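Side-chain contacts in protein FmtA (Staphylococcus aureus, PDB 5ZH8), which removes D-alanyl groups from wall teichoic acid and lipoteichoic acid, and affects methicillin resistance and autolysis: residues P74-I79 against L100-G105; D80-S85 against I375-N380. One frame throughout, in Å; residues are numbered along the deposited sequence.

Contact 1. Residues P74-I79 against L100-G105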
ATOM      1  N   PRO A  74      27.466  11.742 -14.404  1.00 68.66           N
ATOM      2  CA  PRO A  74      26.854  10.437 -14.697  1.00 67.32           C
ATOM      3  C   PRO A  74      25.969   9.856 -13.598  1.00 64.23           C
ATOM      4  O   PRO A  74      24.937   9.272 -13.918  1.00 63.20           O
ATOM      5  CB  PRO A  74      28.059   9.529 -14.923  1.00 68.92           C
ATOM      6  CG  PRO A  74      29.109  10.437 -15.433  1.00 71.68           C
ATOM      7  CD  PRO A  74      28.867  11.793 -14.852  1.00 71.20           C
ATOM      8  N   LYS A  75      26.367  10.008 -12.332  1.00 62.90           N
ATOM      9  CA  LYS A  75      25.561   9.531 -11.202  1.00 60.44           C
ATOM     10  C   LYS A  75      24.137  10.062 -11.273  1.00 58.94           C
ATOM     11  O   LYS A  75      23.179   9.297 -11.252  1.00 57.36           O
ATOM     12  CB  LYS A  75      26.128  10.020  -9.873  1.00 60.13           C
ATOM     13  CG  LYS A  75      27.461   9.441  -9.453  1.00 61.49           C
ATOM     14  CD  LYS A  75      27.878   9.962  -8.087  1.00 61.04           C
ATOM     15  CE  LYS A  75      27.661  11.462  -7.920  1.00 61.37           C
ATOM     16  NZ  LYS A  75      28.467  12.036  -6.812  1.00 61.84           N
ATOM     17  N   TYR A  76      24.027  11.388 -11.335  1.00 59.23           N
ATOM     18  CA  TYR A  76      22.748  12.080 -11.248  1.00 58.14           C
ATOM     19  C   TYR A  76      21.955  11.961 -12.535  1.00 58.75           C
ATOM     20  O   TYR A  76      20.723  11.935 -12.503  1.00 57.73           O
ATOM     21  CB  TYR A  76      22.959  13.550 -10.882  1.00 58.86           C
ATOM     22  CG  TYR A  76      23.603  13.705  -9.529  1.00 58.15           C
ATOM     23  CD1 TYR A  76      22.950  13.272  -8.376  1.00 55.92           C
ATOM     24  CD2 TYR A  76      24.869  14.261  -9.396  1.00 59.85           C
ATOM     25  CE1 TYR A  76      23.541  13.398  -7.133  1.00 55.40           C
ATOM     26  CE2 TYR A  76      25.460  14.401  -8.152  1.00 59.22           C
ATOM     27  CZ  TYR A  76      24.793  13.964  -7.027  1.00 57.10           C
ATOM     28  OH  TYR A  76      25.381  14.085  -5.788  1.00 56.96           O
ATOM     29  N   LYS A  77      22.657  11.882 -13.661  1.00 60.58           N
ATOM     30  CA  LYS A  77      22.006  11.627 -14.934  1.00 61.48           C
ATOM     31  C   LYS A  77      21.303  10.270 -14.910  1.00 59.52           C
ATOM     32  O   LYS A  77      20.178  10.127 -15.396  1.00 58.66           O
ATOM     33  CB  LYS A  77      23.021  11.662 -16.067  1.00 64.68           C
ATOM     34  CG  LYS A  77      22.381  11.486 -17.431  1.00 66.52           C
ATOM     35  CD  LYS A  77      23.349  11.775 -18.567  1.00 70.02           C
ATOM     36  CE  LYS A  77      22.719  11.455 -19.914  1.00 71.86           C
ATOM     37  NZ  LYS A  77      21.340  12.017 -20.059  1.00 71.45           N
ATOM     38  N   LYS A  78      21.992   9.288 -14.332  1.00 58.31           N
ATOM     39  CA  LYS A  78      21.489   7.927 -14.206  1.00 56.94           C
ATOM     40  C   LYS A  78      20.253   7.908 -13.313  1.00 54.30           C
ATOM     41  O   LYS A  78      19.296   7.198 -13.586  1.00 53.63           O
ATOM     42  CB  LYS A  78      22.582   7.031 -13.614  1.00 57.28           C
ATOM     43  CG  LYS A  78      22.633   5.609 -14.149  1.00 58.23           C
ATOM     44  CD  LYS A  78      23.754   4.823 -13.461  1.00 58.81           C
ATOM     45  CE  LYS A  78      24.684   4.057 -14.422  1.00 61.40           C
ATOM     46  NZ  LYS A  78      24.231   2.690 -14.809  1.00 61.82           N
ATOM     47  N   ILE A  79      20.290   8.691 -12.240  1.00 52.84           N
ATOM     48  CA  ILE A  79      19.186   8.774 -11.283  1.00 50.71           C
ATOM     49  C   ILE A  79      17.972   9.411 -11.958  1.00 50.66           C
ATOM     50  O   ILE A  79      16.875   8.862 -11.920  1.00 49.93           O
ATOM     51  CB  ILE A  79      19.578   9.597 -10.028  1.00 49.56           C
ATOM     52  CG1 ILE A  79      20.644   8.856  -9.210  1.00 49.15           C
ATOM     53  CG2 ILE A  79      18.362   9.873  -9.156  1.00 48.11           C
ATOM     54  CD1 ILE A  79      21.413   9.735  -8.239  1.00 48.88           C
ATOM     55  N   LEU A 100      23.818  20.554  -1.731  1.00 53.99           N
ATOM     56  CA  LEU A 100      22.694  20.106  -2.541  1.00 52.92           C
ATOM     57  C   LEU A 100      23.159  19.925  -3.976  1.00 54.37           C
ATOM     58  O   LEU A 100      23.451  20.901  -4.652  1.00 56.41           O
ATOM     59  CB  LEU A 100      21.556  21.126  -2.476  1.00 53.04           C
ATOM     60  CG  LEU A 100      20.260  20.814  -3.229  1.00 52.25           C
ATOM     61  CD1 LEU A 100      19.543  19.618  -2.632  1.00 49.86           C
ATOM     62  CD2 LEU A 100      19.344  22.021  -3.191  1.00 53.29           C
ATOM     63  N   LYS A 101      23.247  18.673  -4.423  1.00 53.50           N
ATOM     64  CA  LYS A 101      23.690  18.349  -5.783  1.00 55.24           C
ATOM     65  C   LYS A 101      22.534  17.987  -6.721  1.00 54.77           C
ATOM     66  O   LYS A 101      22.705  17.971  -7.944  1.00 55.99           O
ATOM     67  CB  LYS A 101      24.665  17.176  -5.764  1.00 55.27           C
ATOM     68  CG  LYS A 101      25.847  17.325  -4.825  1.00 56.14           C
ATOM     69  CD  LYS A 101      26.803  18.444  -5.194  1.00 59.05           C
ATOM     70  CE  LYS A 101      27.501  18.166  -6.507  1.00 61.20           C
ATOM     71  NZ  LYS A 101      28.670  19.078  -6.659  1.00 64.34           N
ATOM     72  N   MET A 102      21.374  17.662  -6.157  1.00 52.89           N
ATOM     73  CA  MET A 102      20.201  17.351  -6.957  1.00 52.52           C
ATOM     74  C   MET A 102      18.925  17.694  -6.205  1.00 51.33           C
ATOM     75  O   MET A 102      18.784  17.364  -5.031  1.00 50.10           O
ATOM     76  CB  MET A 102      20.185  15.872  -7.360  1.00 51.58           C
ATOM     77  CG  MET A 102      19.107  15.528  -8.383  1.00 51.50           C
ATOM     78  SD  MET A 102      19.266  13.873  -9.057  1.00 50.69           S
ATOM     79  CE  MET A 102      17.965  13.911 -10.288  1.00 51.53           C
ATOM     80  N   SER A 103      18.002  18.347  -6.901  1.00 52.19           N
ATOM     81  CA  SER A 103      16.697  18.702  -6.362  1.00 51.53           C
ATOM     82  C   SER A 103      15.756  18.842  -7.540  1.00 52.57           C
ATOM     83  O   SER A 103      15.919  19.753  -8.353  1.00 54.69           O
ATOM     84  CB  SER A 103      16.767  20.017  -5.583  1.00 52.41           C
ATOM     85  OG  SER A 103      15.519  20.330  -4.992  1.00 52.00           O
ATOM     86  N   LYS A 104      14.789  17.933  -7.651  1.00 51.45           N
ATOM     87  CA  LYS A 104      13.933  17.893  -8.835  1.00 52.41           C
ATOM     88  C   LYS A 104      12.596  17.217  -8.563  1.00 51.06           C
ATOM     89  O   LYS A 104      12.523  16.218  -7.849  1.00 49.22           O
ATOM     90  CB  LYS A 104      14.664  17.174  -9.978  1.00 53.06           C
ATOM     91  CG  LYS A 104      13.955  17.254 -11.313  1.00 54.87           C
ATOM     92  CD  LYS A 104      14.844  16.753 -12.444  1.00 55.99           C
ATOM     93  CE  LYS A 104      14.150  16.903 -13.793  1.00 57.97           C
ATOM     94  NZ  LYS A 104      14.943  16.327 -14.919  1.00 59.17           N
ATOM     95  N   GLY A 105      11.541  17.783  -9.144  1.00 52.31           N
ATOM     96  CA  GLY A 105      10.190  17.240  -9.044  1.00 51.76           C
ATOM     97  C   GLY A 105       9.802  16.511 -10.317  1.00 52.37           C
ATOM     98  O   GLY A 105      10.230  16.885 -11.410  1.00 53.82           O
TER
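The Y76 hydroxyl lies against the first carbons of the K101 side chain, and its polar partner is E96, on the adjacent strand 90-96. Y76 OH is hydrogen-bonded to E96 OE1, the same oxygen that forms a salt bridge with K75 NZ. One carboxylate oxygen thus draws together two side chains from the first turn of the helix. Y76 OH sits 3.2 Å from K101 CB. Beyond CB the lysine chain bends at chi2 and chi3, and its ammonium end turns away from the helix. Y76 is swung toward the strand with CG anti to its carbonyl carbon (chi1 -62°). Its ring then meets M102 through the CD1 side. Y76 CD1 is 3.8 Å from M102 SD, and the sulfur approaches the ring obliquely, a Met-aromatic contact. M102 is extended and runs past Y76 in the opposite direction. Its sulfur also reaches I79, with M102 SD 4.1 Å from I79 CG2. I94 on strand 90-96 backs both Y76 and I79. K101 and M102 both face I94, which makes a classic beta bulge on the strand where helix 74-85 packs against the antiparallel sheet of the beta-lactamase fold.

Contact 2. Residues D80-S85 against I375-N380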
ATOM      1  N   ASP A  80      18.185  10.566 -12.573  1.00 51.52           N
ATOM      2  CA  ASP A  80      17.131  11.271 -13.269  1.00 52.15           C
ATOM      3  C   ASP A  80      16.485  10.376 -14.317  1.00 52.78           C
ATOM      4  O   ASP A  80      15.255  10.277 -14.409  1.00 52.62           O
ATOM      5  CB  ASP A  80      17.699  12.529 -13.934  1.00 54.10           C
ATOM      6  CG  ASP A  80      16.667  13.277 -14.742  1.00 55.26           C
ATOM      7  OD1 ASP A  80      15.752  13.896 -14.145  1.00 54.59           O
ATOM      8  OD2 ASP A  80      16.769  13.223 -15.977  1.00 57.24           O
ATOM      9  N   LYS A  81      17.329   9.718 -15.099  1.00 53.68           N
ATOM     10  CA  LYS A  81      16.858   8.842 -16.159  1.00 54.27           C
ATOM     11  C   LYS A  81      16.022   7.708 -15.592  1.00 52.48           C
ATOM     12  O   LYS A  81      15.002   7.327 -16.159  1.00 53.05           O
ATOM     13  CB  LYS A  81      18.046   8.283 -16.936  1.00 55.91           C
ATOM     14  CG  LYS A  81      17.658   7.522 -18.179  1.00 57.56           C
ATOM     15  CD  LYS A  81      18.874   7.290 -19.056  1.00 59.88           C
ATOM     16  CE  LYS A  81      18.471   6.883 -20.465  1.00 62.27           C
ATOM     17  NZ  LYS A  81      17.795   7.976 -21.237  1.00 63.69           N
ATOM     18  N   TYR A  82      16.465   7.167 -14.469  1.00 50.77           N
ATOM     19  CA  TYR A  82      15.733   6.105 -13.795  1.00 49.38           C
ATOM     20  C   TYR A  82      14.387   6.617 -13.311  1.00 48.72           C
ATOM     21  O   TYR A  82      13.364   5.986 -13.562  1.00 48.86           O
ATOM     22  CB  TYR A  82      16.532   5.528 -12.626  1.00 47.93           C
ATOM     23  CG  TYR A  82      15.655   4.821 -11.644  1.00 46.48           C
ATOM     24  CD1 TYR A  82      14.941   3.701 -12.021  1.00 46.80           C
ATOM     25  CD2 TYR A  82      15.512   5.293 -10.347  1.00 45.18           C
ATOM     26  CE1 TYR A  82      14.108   3.054 -11.140  1.00 46.12           C
ATOM     27  CE2 TYR A  82      14.685   4.648  -9.439  1.00 44.37           C
ATOM     28  CZ  TYR A  82      13.978   3.538  -9.845  1.00 45.03           C
ATOM     29  OH  TYR A  82      13.161   2.902  -8.947  1.00 44.64           O
ATOM     30  N   LEU A  83      14.383   7.758 -12.630  1.00 48.38           N
ATOM     31  CA  LEU A  83      13.141   8.333 -12.098  1.00 47.99           C
ATOM     32  C   LEU A  83      12.140   8.669 -13.193  1.00 49.55           C
ATOM     33  O   LEU A  83      10.940   8.466 -13.011  1.00 49.90           O
ATOM     34  CB  LEU A  83      13.425   9.580 -11.261  1.00 47.46           C
ATOM     35  CG  LEU A  83      14.167   9.338  -9.947  1.00 46.06           C
ATOM     36  CD1 LEU A  83      14.383  10.664  -9.239  1.00 45.89           C
ATOM     37  CD2 LEU A  83      13.415   8.362  -9.055  1.00 45.01           C
ATOM     38  N   GLN A  84      12.624   9.172 -14.327  1.00 51.07           N
ATOM     39  CA  GLN A  84      11.742   9.462 -15.447  1.00 52.71           C
ATOM     40  C   GLN A  84      11.169   8.185 -16.065  1.00 53.04           C
ATOM     41  O   GLN A  84       9.957   8.058 -16.210  1.00 53.73           O
ATOM     42  CB  GLN A  84      12.461  10.275 -16.513  1.00 54.75           C
ATOM     43  CG  GLN A  84      12.767  11.702 -16.118  1.00 55.29           C
ATOM     44  CD  GLN A  84      13.110  12.573 -17.327  1.00 57.90           C
ATOM     45  OE1 GLN A  84      12.596  12.380 -18.444  1.00 59.42           O
ATOM     46  NE2 GLN A  84      13.993  13.546 -17.108  1.00 58.55           N
ATOM     47  N   SER A  85      12.027   7.233 -16.413  1.00 52.88           N
ATOM     48  CA  SER A  85      11.563   6.026 -17.100  1.00 53.54           C
ATOM     49  C   SER A  85      10.792   5.062 -16.187  1.00 52.24           C
ATOM     50  O   SER A  85      10.043   4.216 -16.671  1.00 53.29           O
ATOM     51  CB  SER A  85      12.728   5.307 -17.780  1.00 54.39           C
ATOM     52  OG  SER A  85      13.726   4.972 -16.848  1.00 53.26           O
ATOM     53  N   ILE A 375      14.620   4.090  -3.735  1.00 43.79           N
ATOM     54  CA  ILE A 375      15.677   4.724  -2.955  1.00 43.04           C
ATOM     55  C   ILE A 375      16.875   3.779  -2.768  1.00 43.17           C
ATOM     56  O   ILE A 375      18.010   4.235  -2.693  1.00 43.00           O
ATOM     57  CB  ILE A 375      15.138   5.252  -1.602  1.00 42.28           C
ATOM     58  CG1 ILE A 375      16.063   6.328  -1.025  1.00 41.91           C
ATOM     59  CG2 ILE A 375      14.937   4.118  -0.602  1.00 42.38           C
ATOM     60  CD1 ILE A 375      15.470   7.086   0.142  1.00 41.09           C
ATOM     61  N   LYS A 376      16.622   2.471  -2.717  1.00 43.58           N
ATOM     62  CA  LYS A 376      17.703   1.481  -2.652  1.00 44.42           C
ATOM     63  C   LYS A 376      18.506   1.482  -3.929  1.00 44.71           C
ATOM     64  O   LYS A 376      19.731   1.438  -3.904  1.00 45.28           O
ATOM     65  CB  LYS A 376      17.166   0.072  -2.418  1.00 45.65           C
ATOM     66  CG  LYS A 376      16.745  -0.206  -0.992  1.00 46.09           C
ATOM     67  CD  LYS A 376      16.037  -1.548  -0.899  1.00 48.02           C
ATOM     68  CE  LYS A 376      15.825  -1.981   0.549  1.00 49.02           C
ATOM     69  NZ  LYS A 376      15.877  -3.471   0.716  1.00 51.36           N
ATOM     70  N   HIS A 377      17.804   1.527  -5.050  1.00 44.62           N
ATOM     71  CA  HIS A 377      18.453   1.493  -6.342  1.00 45.33           C
ATOM     72  C   HIS A 377      19.355   2.709  -6.498  1.00 45.20           C
ATOM     73  O   HIS A 377      20.438   2.616  -7.062  1.00 46.60           O
ATOM     74  CB  HIS A 377      17.415   1.446  -7.452  1.00 45.48           C
ATOM     75  CG  HIS A 377      18.004   1.413  -8.823  1.00 46.62           C
ATOM     76  ND1 HIS A 377      18.730   0.341  -9.296  1.00 47.78           N
ATOM     77  CD2 HIS A 377      17.972   2.319  -9.827  1.00 47.00           C
ATOM     78  CE1 HIS A 377      19.126   0.589 -10.529  1.00 48.83           C
ATOM     79  NE2 HIS A 377      18.670   1.778 -10.879  1.00 48.46           N
ATOM     80  N   ILE A 378      18.911   3.846  -5.983  1.00 43.95           N
ATOM     81  CA  ILE A 378      19.693   5.074  -6.053  1.00 43.85           C
ATOM     82  C   ILE A 378      20.911   5.003  -5.120  1.00 43.94           C
ATOM     83  O   ILE A 378      22.032   5.296  -5.520  1.00 45.08           O
ATOM     84  CB  ILE A 378      18.813   6.292  -5.712  1.00 42.82           C
ATOM     85  CG1 ILE A 378      17.808   6.529  -6.841  1.00 43.27           C
ATOM     86  CG2 ILE A 378      19.661   7.531  -5.469  1.00 43.14           C
ATOM     87  CD1 ILE A 378      16.775   7.599  -6.545  1.00 42.78           C
ATOM     88  N   TYR A 379      20.683   4.598  -3.881  1.00 43.09           N
ATOM     89  CA  TYR A 379      21.722   4.598  -2.859  1.00 43.37           C
ATOM     90  C   TYR A 379      22.754   3.472  -3.064  1.00 44.72           C
ATOM     91  O   TYR A 379      23.967   3.698  -3.002  1.00 45.41           O
ATOM     92  CB  TYR A 379      21.053   4.477  -1.493  1.00 42.15           C
ATOM     93  CG  TYR A 379      21.969   4.596  -0.297  1.00 42.22           C
ATOM     94  CD1 TYR A 379      22.342   5.839   0.204  1.00 41.92           C
ATOM     95  CD2 TYR A 379      22.422   3.456   0.365  1.00 42.77           C
ATOM     96  CE1 TYR A 379      23.157   5.940   1.321  1.00 42.29           C
ATOM     97  CE2 TYR A 379      23.238   3.541   1.476  1.00 42.97           C
ATOM     98  CZ  TYR A 379      23.603   4.782   1.955  1.00 42.73           C
ATOM     99  OH  TYR A 379      24.406   4.860   3.068  1.00 42.96           O
ATOM    100  N   ASN A 380      22.259   2.263  -3.299  1.00 45.05           N
ATOM    101  CA  ASN A 380      23.117   1.099  -3.429  1.00 46.71           C
ATOM    102  C   ASN A 380      23.638   0.918  -4.849  1.00 48.52           C
ATOM    103  O   ASN A 380      24.839   0.751  -5.045  1.00 50.36           O
ATOM    104  CB  ASN A 380      22.371  -0.163  -2.987  1.00 46.64           C
ATOM    105  CG  ASN A 380      21.955  -0.111  -1.534  1.00 45.41           C
ATOM    106  OD1 ASN A 380      22.676   0.417  -0.694  1.00 45.33           O
ATOM    107  ND2 ASN A 380      20.800  -0.673  -1.227  1.00 44.73           N
TER
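This is an antiparallel helix-helix contact between the two helices that flank one face of the large sheet in the beta-lactamase fold. Y82 and L83 come from helix 74-85, near the start of the fold. H377 and I378 come from helix 371-382, near its end. The two segments run at 166° to each other, with axes 11.2 Å apart at closest approach. Y82 and I378 are the nearest residues by backbone.

The main feature is an edge-to-face aromatic pair. The edge of the H377 imidazole points at the face of the Y82 ring. The ring centroids of Y82 and H377 are 4.8 Å apart, and the planes meet at 60°. Both side chains have CG anti to the backbone N, and each projects into the gap between the helices. D381, one turn further along, is hydrogen-bonded to H377 ND1. That bond helps set the rotation of the imidazole.

I378 fills in beside the pair. Its CG1 lies 4.4 Å from Y82 CD2. Its CD1 meets the leucine, with I378 CD1 4.3 Å from L83 CD2. L83 also packs on Y106 of strand 99-106, so the L83 side of the contact rests on the sheet. The Y82 and H377 side meets the second subunit: Y82 packs on S85 of that chain, and H377 packs on L87 of that chain.

The fit between the two rings comes down to one carbon. H377 CD2 stands over the centre of the Y82 ring, 3.7 Å above its plane, and is about equally far from the ring atoms, with Y82 CG at 3.9 Å.

From the N terminus, helix 74-85 supplies the first half of both contacts. Contact 1 closes a short loop of 20 residues, which holds the rest of the helix and strand 90-96. Contact 2 closes a loop of 289 residues that takes in most of the beta-lactamase fold. The segments alternate along the chain, so the two loops cross. The centres of contact 1 and contact 2 are about 9 Å apart, and the contacts touch directly. K104 of contact 1 forms a salt bridge to D80 of contact 2, K104 NZ to D80 OD1 being 2.7 Å. I79 packs on I378. Together the contacts tie helix 74-85 to strand 99-106 and to helix 371-382, the last helix of the chain.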